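Local coordinates for UPF0131 protein ykqA (Bacillus subtilis, PDB 2QIK) that probably acts as a gamma-glutamylcyclotransferase, an acyltransferase of the AIG2-like family, at residues A[43-51]-A[92-100]. Sequence-based numbering, arbitrary orientation. Where two conformers were deposited one is given.
Sequences GPTVVFNDE and KIALIYFMN
Thr45 turns its side chain onto Met99, and its hydroxyl takes the backbone N-H: Met99 N to Thr45 OG1 is 2.9 Å, nearly straight at 163°. With chi1 at -172°, Thr45 holds OG1 opposite its own backbone N and aims it at that amide. Met99, a selenomethionine, then lays its chain obliquely across the threonine; CG presses on Thr45 CB at a tight 3.3 Å, and the bend at chi3 carries the methyl back to Gly43, CE lying 3.1 Å from Gly43 O. Putting an alanine at Thr45 would probably leave the Met99 amide without this acceptor and the selenomethionine chain less firmly held. One residue on, Val46 reaches across with CG2, into the angle between Phe98 CB (3.7 Å) and the end of Ile96, whose CD1 it meets tip to tip. In Ile96, CG1 stands anti to the backbone N and CD1 continues the extended chain, which brings CD1 to the edge of the Phe48 ring, 4.0 Å from CZ. The axes of segments 44-47 and 92-98 lie at 109° in their N-to-C directions, with no backbone-to-backbone bond between them. Val46 and Ile96 both touch Tyr8, a probable substrate-binding residue whose OH bonds Tyr97 O. Here the edge strand 44-47 of the small sheet, paired with strand 36-39, packs against Ile96, Phe98 and the following Met99 of strand 90-98, the outer strand of the five-stranded sheet beside strand 79-87.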
ATOM      1  N   GLY A  43     -12.437 -17.667  -8.916  1.00 24.77           N
ATOM      2  CA  GLY A  43     -11.457 -16.877  -8.118  1.00 21.71           C
ATOM      3  C   GLY A  43     -10.484 -16.065  -8.976  1.00 18.90           C
ATOM      4  O   GLY A  43     -10.438 -16.196 -10.162  1.00 23.06           O
ATOM      5  N   PRO A  44      -9.623 -15.289  -8.336  1.00 17.72           N
ATOM      6  CA  PRO A  44      -8.540 -14.540  -9.033  1.00 15.58           C
ATOM      7  C   PRO A  44      -7.487 -15.497  -9.675  1.00 13.44           C
ATOM      8  O   PRO A  44      -7.151 -16.507  -9.087  1.00 15.21           O
ATOM      9  CB  PRO A  44      -7.893 -13.694  -7.847  1.00 17.29           C
ATOM     10  CG  PRO A  44      -8.449 -14.258  -6.634  1.00 17.81           C
ATOM     11  CD  PRO A  44      -9.577 -15.148  -6.880  1.00 18.40           C
ATOM     12  N   THR A  45      -6.909 -15.126 -10.811  1.00 12.76           N
ATOM     13  CA  THR A  45      -5.736 -15.859 -11.315  1.00 12.26           C
ATOM     14  C   THR A  45      -4.836 -14.849 -12.013  1.00 11.34           C
ATOM     15  O   THR A  45      -5.218 -13.756 -12.329  1.00 12.51           O
ATOM     16  CB  THR A  45      -6.115 -17.051 -12.218  1.00 13.61           C
ATOM     17  OG1 THR A  45      -4.930 -17.838 -12.525  1.00 15.26           O
ATOM     18  CG2 THR A  45      -6.748 -16.571 -13.581  1.00 14.89           C
ATOM     19  N   VAL A  46      -3.667 -15.283 -12.324  1.00 12.73           N
ATOM     20  CA  VAL A  46      -2.681 -14.504 -13.058  1.00 11.02           C
ATOM     21  C   VAL A  46      -2.357 -15.151 -14.331  1.00 11.30           C
ATOM     22  O   VAL A  46      -2.520 -16.340 -14.473  1.00 12.92           O
ATOM     23  CB  VAL A  46      -1.418 -14.315 -12.214  1.00 11.41           C
ATOM     24  CG1 VAL A  46      -1.820 -13.483 -11.000  1.00 14.18           C
ATOM     25  CG2 VAL A  46      -0.691 -15.670 -11.842  1.00 12.14           C
ATOM     26  N   VAL A  47      -1.995 -14.296 -15.300  1.00 10.37           N
ATOM     27  CA  VAL A  47      -1.537 -14.726 -16.608  1.00 11.41           C
ATOM     28  C   VAL A  47      -0.339 -13.929 -16.965  1.00  9.40           C
ATOM     29  O   VAL A  47      -0.308 -12.706 -16.765  1.00 10.08           O
ATOM     30  CB  VAL A  47      -2.642 -14.490 -17.664  1.00 14.13           C
ATOM     31  CG1 VAL A  47      -2.225 -14.868 -19.081  1.00 19.14           C
ATOM     32  CG2 VAL A  47      -3.916 -15.280 -17.214  1.00 18.26           C
ATOM     33  N   PHE A  48       0.635 -14.621 -17.512  1.00  9.62           N
ATOM     34  CA  PHE A  48       1.930 -14.026 -17.913  1.00  9.10           C
ATOM     35  C   PHE A  48       2.059 -14.106 -19.415  1.00 10.42           C
ATOM     36  O   PHE A  48       1.879 -15.153 -20.026  1.00 14.88           O
ATOM     37  CB  PHE A  48       3.049 -14.792 -17.281  1.00 11.04           C
ATOM     38  CG  PHE A  48       3.014 -14.825 -15.813  1.00 10.85           C
ATOM     39  CD1 PHE A  48       3.300 -13.694 -15.103  1.00 12.47           C
ATOM     40  CD2 PHE A  48       2.740 -16.011 -15.187  1.00 12.88           C
ATOM     41  CE1 PHE A  48       3.206 -13.714 -13.759  1.00 14.95           C
ATOM     42  CE2 PHE A  48       2.767 -16.054 -13.819  1.00 17.63           C
ATOM     43  CZ  PHE A  48       2.950 -14.864 -13.086  1.00 16.08           C
ATOM     44  N   ASN A  49       2.403 -13.019 -20.041  1.00 10.01           N
ATOM     45  CA  ASN A  49       2.719 -13.003 -21.459  1.00 11.63           C
ATOM     46  C   ASN A  49       3.786 -11.949 -21.741  1.00 11.20           C
ATOM     47  O   ASN A  49       4.054 -11.042 -20.962  1.00 10.23           O
ATOM     48  CB  ASN A  49       1.444 -12.816 -22.266  1.00 16.18           C
ATOM     49  CG  ASN A  49       1.305 -11.490 -22.817  1.00 18.96           C
ATOM     50  OD1 ASN A  49       1.333 -10.692 -22.209  1.00 21.99           O
ATOM     51  ND2 ASN A  49       1.695 -11.388 -24.037  1.00 23.04           N
ATOM     52  N   ASP A  50       4.358 -12.053 -22.935  1.00 10.12           N
ATOM     53  CA  ASP A  50       5.457 -11.177 -23.323  1.00 11.80           C
ATOM     54  C   ASP A  50       5.027  -9.768 -23.732  1.00 10.52           C
ATOM     55  O   ASP A  50       5.879  -8.952 -24.027  1.00 15.00           O
ATOM     56  CB  ASP A  50       6.292 -11.857 -24.418  1.00 15.32           C
ATOM     57  CG  ASP A  50       5.573 -11.910 -25.691  1.00 18.38           C
ATOM     58  OD1 ASP A  50       4.476 -11.367 -25.908  1.00 20.15           O
ATOM     59  OD2 ASP A  50       6.083 -12.615 -26.602  1.00 22.18           O
ATOM     60  N   GLU A  51       3.739  -9.489 -23.706  1.00 11.17           N
ATOM     61  CA  GLU A  51       3.184  -8.138 -23.872  1.00 14.09           C
ATOM     62  C   GLU A  51       2.707  -7.504 -22.596  1.00 11.19           C
ATOM     63  O   GLU A  51       2.107  -6.379 -22.579  1.00 13.18           O
ATOM     64  CB  GLU A  51       1.965  -8.171 -24.798  1.00 16.48           C
ATOM     65  CG  GLU A  51       2.284  -8.479 -26.238  1.00 19.03           C
ATOM     66  CD  GLU A  51       1.046  -8.428 -27.104  1.00 24.33           C
ATOM     67  OE1 GLU A  51      -0.012  -9.098 -26.835  1.00 31.06           O
ATOM     68  OE2 GLU A  51       1.179  -7.688 -28.059  1.00 35.87           O
ATOM     69  N   LYS A  92      13.175 -10.458  -5.077  1.00 10.54           N
ATOM     70  CA  LYS A  92      13.124 -11.761  -4.404  0.50 11.53           C
ATOM     71  C   LYS A  92      12.592 -12.792  -5.381  1.00 10.02           C
ATOM     72  O   LYS A  92      11.715 -12.484  -6.160  1.00 13.86           O
ATOM     73  CB  LYS A  92      12.152 -11.683  -3.191  0.50 11.46           C
ATOM     74  CG  LYS A  92      12.592 -10.712  -2.145  0.50 15.00           C
ATOM     75  CD  LYS A  92      11.829 -10.898  -0.870  0.50 13.26           C
ATOM     76  CE  LYS A  92      12.302  -9.889   0.245  0.50 15.17           C
ATOM     77  NZ  LYS A  92      13.643 -10.179   0.830  0.50 20.50           N
ATOM     78  N   ILE A  93      12.947 -14.047  -5.255  1.00 11.19           N
ATOM     79  CA  ILE A  93      12.337 -15.110  -6.052  1.00  8.85           C
ATOM     80  C   ILE A  93      11.308 -15.811  -5.144  1.00  9.10           C
ATOM     81  O   ILE A  93      11.595 -16.216  -4.043  1.00 10.77           O
ATOM     82  CB  ILE A  93      13.392 -16.096  -6.588  1.00 11.40           C
ATOM     83  CG1 ILE A  93      14.358 -15.394  -7.534  1.00 14.20           C
ATOM     84  CG2 ILE A  93      12.763 -17.247  -7.228  1.00 12.00           C
ATOM     85  CD1 ILE A  93      15.505 -16.189  -8.015  1.00 16.04           C
ATOM     86  N   ALA A  94      10.098 -15.986  -5.659  1.00  8.03           N
ATOM     87  CA  ALA A  94       9.006 -16.594  -4.893  1.00  7.21           C
ATOM     88  C   ALA A  94       8.147 -17.477  -5.742  1.00  6.67           C
ATOM     89  O   ALA A  94       7.980 -17.256  -6.920  1.00  8.65           O
ATOM     90  CB  ALA A  94       8.175 -15.482  -4.234  1.00  8.11           C
ATOM     91  N   LEU A  95       7.506 -18.459  -5.089  1.00  7.71           N
ATOM     92  CA  LEU A  95       6.505 -19.277  -5.712  1.00  7.63           C
ATOM     93  C   LEU A  95       5.243 -18.466  -5.942  1.00  7.01           C
ATOM     94  O   LEU A  95       4.900 -17.556  -5.199  1.00  8.57           O
ATOM     95  CB  LEU A  95       6.123 -20.384  -4.744  1.00  8.39           C
ATOM     96  CG  LEU A  95       7.157 -21.465  -4.587  1.00 13.93           C
ATOM     97  CD1 LEU A  95       6.823 -22.377  -3.384  1.00 14.78           C
ATOM     98  CD2 LEU A  95       7.244 -22.326  -5.890  1.00 14.49           C
ATOM     99  N   ILE A  96       4.497 -18.882  -6.953  1.00  7.31           N
ATOM    100  CA  ILE A  96       3.179 -18.267  -7.255  1.00  7.35           C
ATOM    101  C   ILE A  96       2.306 -19.364  -7.843  1.00  8.48           C
ATOM    102  O   ILE A  96       2.794 -20.171  -8.636  1.00 10.40           O
ATOM    103  CB  ILE A  96       3.304 -17.069  -8.188  1.00  6.98           C
ATOM    104  CG1 ILE A  96       1.983 -16.315  -8.323  1.00  8.31           C
ATOM    105  CG2 ILE A  96       3.872 -17.461  -9.531  1.00  9.91           C
ATOM    106  CD1 ILE A  96       2.125 -14.993  -9.141  1.00  8.26           C
ATOM    107  N   TYR A  97       1.019 -19.389  -7.468  1.00  8.99           N
ATOM    108  CA  TYR A  97       0.042 -20.315  -7.998  1.00  9.29           C
ATOM    109  C   TYR A  97      -0.739 -19.649  -9.097  1.00  9.92           C
ATOM    110  O   TYR A  97      -1.099 -18.495  -9.003  1.00 11.00           O
ATOM    111  CB  TYR A  97      -0.909 -20.795  -6.873  1.00 10.21           C
ATOM    112  CG  TYR A  97      -0.268 -21.782  -5.914  1.00 10.54           C
ATOM    113  CD1 TYR A  97      -0.455 -23.137  -6.058  1.00 12.68           C
ATOM    114  CD2 TYR A  97       0.546 -21.355  -4.887  1.00 11.05           C
ATOM    115  CE1 TYR A  97       0.149 -24.059  -5.179  1.00 13.94           C
ATOM    116  CE2 TYR A  97       1.164 -22.261  -4.009  1.00 12.91           C
ATOM    117  CZ  TYR A  97       0.984 -23.615  -4.200  1.00 13.47           C
ATOM    118  OH  TYR A  97       1.581 -24.424  -3.280  1.00 16.12           O
ATOM    119  N   PHE A  98      -1.116 -20.434 -10.094  1.00 11.35           N
ATOM    120  CA  PHE A  98      -1.916 -19.903 -11.238  1.00 12.55           C
ATOM    121  C   PHE A  98      -2.803 -20.974 -11.787  1.00 14.03           C
ATOM    122  O   PHE A  98      -2.467 -22.141 -11.735  1.00 13.94           O
ATOM    123  CB  PHE A  98      -0.962 -19.329 -12.353  1.00 14.20           C
ATOM    124  CG  PHE A  98      -0.066 -20.376 -12.972  1.00 14.47           C
ATOM    125  CD1 PHE A  98      -0.445 -21.031 -14.162  1.00 20.15           C
ATOM    126  CD2 PHE A  98       1.215 -20.633 -12.454  1.00 15.50           C
ATOM    127  CE1 PHE A  98       0.401 -21.948 -14.781  1.00 20.28           C
ATOM    128  CE2 PHE A  98       2.031 -21.575 -13.052  1.00 18.35           C
ATOM    129  CZ  PHE A  98       1.634 -22.225 -14.212  1.00 21.31           C
HETATM  130  N   MSE A  99      -3.956 -20.577 -12.303  1.00 16.92           N
HETATM  131  CA  MSE A  99      -4.788 -21.536 -13.058  1.00 25.19           C
HETATM  132  C   MSE A  99      -4.729 -21.103 -14.522  1.00 24.59           C
HETATM  133  O   MSE A  99      -5.127 -19.935 -14.811  1.00 28.31           O
HETATM  134  CB  MSE A  99      -6.253 -21.488 -12.592  1.00 27.39           C
HETATM  135  CG  MSE A  99      -6.950 -20.215 -12.057  1.00 32.57           C
HETATM  136 SE   MSE A  99      -8.998 -19.766 -12.173  1.00 45.90          SE
HETATM  137  CE  MSE A  99      -9.611 -19.144 -10.368  1.00 38.63           C
ATOM    138  N   ASN A 100      -4.331 -21.936 -15.448  1.00 29.68           N
ATOM    139  CA  ASN A 100      -4.525 -21.627 -16.914  1.00 29.78           C
ATOM    140  C   ASN A 100      -5.982 -21.498 -17.313  1.00 30.01           C
ATOM    141  O   ASN A 100      -6.863 -22.142 -16.717  1.00 28.91           O
ATOM    142  CB  ASN A 100      -3.866 -22.680 -17.805  1.00 32.26           C
ATOM    143  CG  ASN A 100      -4.670 -22.972 -19.100  1.00 34.69           C
ATOM    144  OD1 ASN A 100      -5.188 -24.089 -19.305  1.00 44.90           O
ATOM    145  ND2 ASN A 100      -4.777 -21.979 -19.960  1.00 40.09           N
TER